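Local coordinates for takeout-like protein 1 (Epiphyas postvittana, PDB 3E8T) that binds ubiquinone-8 in a long internal tunnel and probably serves as a carrier of hydrophobic ligands in insects, at residues Glu11-Ala14 / Cys15-Ala19; Leu175-Leu178 / Asn179-Lys183. One frame throughout, in Å; residues are numbered along the deposited sequence.

Interaction 1 (Glu11-Ala14 / Cys15-Ala19); sequences EDSA and CMTSA
Asp12 caps the first turn of helix 13-28 by bonding to Cys15. This is an N-cap at the start of the first helix of this takeout protein, a member of the juvenile hormone binding protein family. Asp12 OD1 accepts from Cys15 N at 3.2 Å, and the N-H points almost straight at it (169°). The amide comes in from well above the carboxylate plane, not within it. CG of Asp12 stands anti to its own backbone N (chi1 174°), which swings the carboxylate back over the opening turn. The other oxygen, OD2, lies 3.3 Å from Cys15 CB. Cys15 SG continues into a disulfide with Cys8, so the capped turn is also tied to the segment before it. The negative carboxylate at this helix end probably interacts favourably with the helix dipole.

The tight side faces inward. Met16 N donates to Asp12 O at 2.9 Å. The Met16 side chain is buried and bent at both chi2 and chi3. Its CG passes 3.4 Å from Asp12 O, and the side chain also touches Val74, Trp76 and the bound ubiquinone-8. Ala19, one turn further, also touches the ligand.

The side with Ala14 is looser. Ala14 is exposed, and across the contact it is held through its backbone, with Ser18 N donating to Ala14 O at 3.2 Å. Ser18 OG turns elsewhere, to Glu6.

Ser13 and Thr17 bind the helix to strand 54-77. Ser13 OG bonds to Val74 O, and Thr17 OG1 also bonds to Val74 N. Ser13 O is gripped twice from opposite faces of its plane: by Thr17 N at 2.9 Å, and by Thr17 OG1 at 2.7 Å from 38° above that plane.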
loop_
_atom_site.group_PDB
_atom_site.type_symbol
_atom_site.label_atom_id
_atom_site.label_comp_id
_atom_site.label_asym_id
_atom_site.label_seq_id
_atom_site.Cartn_x
_atom_site.Cartn_y
_atom_site.Cartn_z
ATOM N N GLU A 11 -17.996 3.542 16.730
ATOM C CA GLU A 11 -18.368 4.733 15.966
ATOM C C GLU A 11 -17.810 6.049 16.505
ATOM O O GLU A 11 -18.154 7.116 16.005
ATOM C CB GLU A 11 -19.860 4.795 15.762
ATOM C CG GLU A 11 -20.358 3.557 15.006
ATOM C CD GLU A 11 -21.736 3.732 14.460
ATOM O OE1 GLU A 11 -22.567 4.334 15.168
ATOM O OE2 GLU A 11 -22.007 3.238 13.333
ATOM N N ASP A 12 -16.930 5.983 17.496
ATOM C CA ASP A 12 -16.211 7.163 17.936
ATOM C C ASP A 12 -14.986 7.315 17.022
ATOM O O ASP A 12 -13.944 6.705 17.245
ATOM C CB ASP A 12 -15.857 6.969 19.409
ATOM C CG ASP A 12 -14.982 8.046 19.997
ATOM O OD1 ASP A 12 -14.588 9.022 19.298
ATOM O OD2 ASP A 12 -14.706 7.906 21.211
ATOM N N SER A 13 -15.146 8.116 15.982
ATOM C CA SER A 13 -14.094 8.238 14.950
ATOM C C SER A 13 -12.808 8.823 15.495
ATOM O O SER A 13 -11.725 8.396 15.127
ATOM C CB SER A 13 -14.656 8.995 13.769
ATOM O OG SER A 13 -13.697 9.465 12.870
ATOM N N ALA A 14 -12.895 9.764 16.430
ATOM C CA ALA A 14 -11.664 10.331 16.982
ATOM C C ALA A 14 -10.853 9.250 17.719
ATOM O O ALA A 14 -9.632 9.167 17.578
ATOM C CB ALA A 14 -11.989 11.511 17.916
ATOM N N CYS A 15 -11.537 8.431 18.514
ATOM C CA CYS A 15 -10.880 7.336 19.212
ATOM C C CYS A 15 -10.331 6.319 18.236
ATOM O O CYS A 15 -9.241 5.828 18.455
ATOM C CB CYS A 15 -11.873 6.620 20.183
ATOM S SG CYS A 15 -11.183 5.215 21.102
ATOM N N MET A 16 -11.142 5.948 17.264
ATOM C CA MET A 16 -10.689 4.942 16.326
ATOM C C MET A 16 -9.479 5.378 15.517
ATOM O O MET A 16 -8.596 4.576 15.214
ATOM C CB MET A 16 -11.807 4.539 15.399
ATOM C CG MET A 16 -12.868 3.724 16.098
ATOM S SD MET A 16 -12.267 2.132 16.578
ATOM C CE MET A 16 -12.474 1.276 15.057
ATOM N N THR A 17 -9.467 6.654 15.175
ATOM C CA THR A 17 -8.342 7.225 14.472
ATOM C C THR A 17 -7.068 7.095 15.307
ATOM O O THR A 17 -6.033 6.612 14.825
ATOM C CB THR A 17 -8.622 8.692 14.082
ATOM O OG1 THR A 17 -9.789 8.752 13.239
ATOM C CG2 THR A 17 -7.424 9.308 13.345
ATOM N N SER A 18 -7.139 7.499 16.589
ATOM C CA SER A 18 -5.987 7.364 17.465
ATOM C C SER A 18 -5.615 5.888 17.696
ATOM O O SER A 18 -4.445 5.562 17.808
ATOM C CB SER A 18 -6.242 8.088 18.795
ATOM O OG SER A 18 -5.172 7.857 19.722
ATOM N N ALA A 19 -6.602 5.018 17.837
ATOM C CA ALA A 19 -6.338 3.596 18.119
ATOM C C ALA A 19 -5.593 2.983 16.936
ATOM O O ALA A 19 -4.647 2.248 17.119
ATOM C CB ALA A 19 -7.588 2.849 18.403
#

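Interaction 2 (Leu175-Leu178 / Asn179-Lys183); sequences LTFL and NQNWK
Asn181 folds its side chain back onto Phe177, where helix 168-180 ends and helix 182-211 is about to begin. Phe177 O takes two bonds from this one residue. Asn181 N donates at 3.1 Å and Asn181 ND2 at 2.8 Å, and they arrive from opposite faces of the carbonyl plane. Asn181 CG lies anti to its own carbonyl carbon (chi1 -63°), which brings the amide back beside the last turn. The same ND2 sits 3.5 Å above one face of the Phe177 ring, offset toward the rim. The ring and amide planes are 54° apart.

Earlier in the turn the bonding is regular. Asn179 N donates to Leu175 O at 3.1 Å, and Gln180 N to Thr176 O at 2.9 Å. At the break this pattern fails: Trp182 N lies 3.0 Å from Leu178 O but at a poor angle for a bond, and Leu178 O receives a weak one from Asn181 N.

The Thr176 and Gln180 side chains run side by side, with Thr176 CG2 3.8 Å from Gln180 NE2. Thr176 OG1 is satisfied by Asp172 O. Asn179 OD1 accepts from Phe158 N, which ties the helix to strand 155-160. Leu178 packs on that strand too and touches the bound ubiquinone-8.

At the break, Phe177 O has two donors from Asn181, one backbone and one side-chain, which probably steadies the end of helix 168-180.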
loop_
_atom_site.group_PDB
_atom_site.type_symbol
_atom_site.label_atom_id
_atom_site.label_comp_id
_atom_site.label_asym_id
_atom_site.label_seq_id
_atom_site.Cartn_x
_atom_site.Cartn_y
_atom_site.Cartn_z
ATOM N N LEU A 175 15.177 9.973 -17.008
ATOM C CA LEU A 175 14.935 10.223 -15.596
ATOM C C LEU A 175 14.403 11.612 -15.384
ATOM O O LEU A 175 13.519 11.817 -14.549
ATOM C CB LEU A 175 16.193 9.921 -14.800
ATOM C CG LEU A 175 16.609 8.431 -14.780
ATOM C CD1 LEU A 175 17.972 8.277 -14.102
ATOM C CD2 LEU A 175 15.550 7.552 -14.142
ATOM N N THR A 176 14.915 12.576 -16.135
ATOM C CA THR A 176 14.395 13.929 -16.099
ATOM C C THR A 176 12.903 13.946 -16.513
ATOM O O THR A 176 12.077 14.607 -15.894
ATOM C CB THR A 176 15.208 14.832 -17.004
ATOM O OG1 THR A 176 16.586 14.862 -16.557
ATOM C CG2 THR A 176 14.605 16.225 -17.082
ATOM N N PHE A 177 12.596 13.270 -17.589
ATOM C CA PHE A 177 11.229 13.152 -18.100
ATOM C C PHE A 177 10.299 12.562 -17.049
ATOM O O PHE A 177 9.192 13.069 -16.871
ATOM C CB PHE A 177 11.283 12.304 -19.372
ATOM C CG PHE A 177 9.959 12.029 -20.020
ATOM C CD1 PHE A 177 9.419 12.940 -20.883
ATOM C CD2 PHE A 177 9.301 10.846 -19.848
ATOM C CE1 PHE A 177 8.269 12.656 -21.524
ATOM C CE2 PHE A 177 8.169 10.578 -20.488
ATOM C CZ PHE A 177 7.638 11.477 -21.319
ATOM N N LEU A 178 10.702 11.485 -16.406
ATOM C CA LEU A 178 9.857 10.894 -15.417
ATOM C C LEU A 178 9.569 11.823 -14.250
ATOM O O LEU A 178 8.420 11.960 -13.790
ATOM C CB LEU A 178 10.429 9.574 -14.938
ATOM C CG LEU A 178 10.484 8.493 -15.990
ATOM C CD1 LEU A 178 11.291 7.265 -15.465
ATOM C CD2 LEU A 178 9.086 8.091 -16.449
ATOM N N ASN A 179 10.624 12.486 -13.764
ATOM C CA ASN A 179 10.429 13.362 -12.653
ATOM C C ASN A 179 9.595 14.567 -13.035
ATOM O O ASN A 179 8.815 15.063 -12.220
ATOM C CB ASN A 179 11.754 13.792 -12.094
ATOM C CG ASN A 179 12.387 12.768 -11.258
ATOM O OD1 ASN A 179 11.901 11.684 -11.042
ATOM N ND2 ASN A 179 13.432 13.209 -10.605
ATOM N N GLN A 180 9.730 15.057 -14.263
ATOM C CA GLN A 180 8.896 16.191 -14.688
ATOM C C GLN A 180 7.428 15.828 -14.811
ATOM O O GLN A 180 6.546 16.662 -14.548
ATOM C CB GLN A 180 9.396 16.638 -16.023
ATOM C CG GLN A 180 10.671 17.384 -15.793
ATOM C CD GLN A 180 11.226 17.992 -17.019
ATOM O OE1 GLN A 180 10.927 17.564 -18.157
ATOM N NE2 GLN A 180 12.065 19.016 -16.821
ATOM N N ASN A 181 7.159 14.606 -15.192
ATOM C CA ASN A 181 5.818 14.145 -15.463
ATOM C C ASN A 181 5.374 13.165 -14.387
ATOM O O ASN A 181 4.585 12.297 -14.624
ATOM C CB ASN A 181 5.750 13.506 -16.851
ATOM C CG ASN A 181 6.054 14.499 -17.927
ATOM O OD1 ASN A 181 5.231 15.352 -18.256
ATOM N ND2 ASN A 181 7.275 14.433 -18.475
ATOM N N TRP A 182 5.859 13.404 -13.171
ATOM C CA TRP A 182 5.624 12.453 -12.100
ATOM C C TRP A 182 4.160 12.222 -11.827
ATOM O O TRP A 182 3.757 11.097 -11.522
ATOM C CB TRP A 182 6.379 12.877 -10.806
ATOM C CG TRP A 182 5.877 14.109 -10.160
ATOM C CD1 TRP A 182 6.346 15.395 -10.367
ATOM C CD2 TRP A 182 4.771 14.227 -9.260
ATOM N NE1 TRP A 182 5.591 16.268 -9.632
ATOM C CE2 TRP A 182 4.616 15.588 -8.972
ATOM C CE3 TRP A 182 3.893 13.303 -8.689
ATOM C CZ2 TRP A 182 3.650 16.055 -8.107
ATOM C CZ3 TRP A 182 2.932 13.769 -7.863
ATOM C CH2 TRP A 182 2.792 15.134 -7.599
ATOM N N LYS A 183 3.335 13.263 -11.877
ATOM C CA LYS A 183 1.948 13.071 -11.515
ATOM C C LYS A 183 1.215 12.211 -12.541
ATOM O O LYS A 183 0.516 11.262 -12.216
ATOM C CB LYS A 183 1.242 14.425 -11.317
ATOM C CG LYS A 183 -0.192 14.342 -10.875
ATOM C CD LYS A 183 -0.373 13.715 -9.536
ATOM C CE LYS A 183 -1.849 13.770 -9.153
ATOM N NZ LYS A 183 -1.997 13.215 -7.791
#

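Overall arrangement
Interactions 1 and 2 lie far apart in one elongated chain. Their centres are 38 Å apart, their nearest atoms about 22 Å, and they do not touch. Each sits 21 to 22 Å from the centre of the chain. What connects them is the ligand. The side chain of Met16 in interaction 1 and that of Leu178 in interaction 2 each come within about 4 Å of the same ubiquinone-8, whose long chain spans the interior. The two also sit at opposite kinds of helix end. Residues 11-19 start a helix packed on strand 54-77, whereas residues 175-183 finish one beside strand 155-160 and pass into the next.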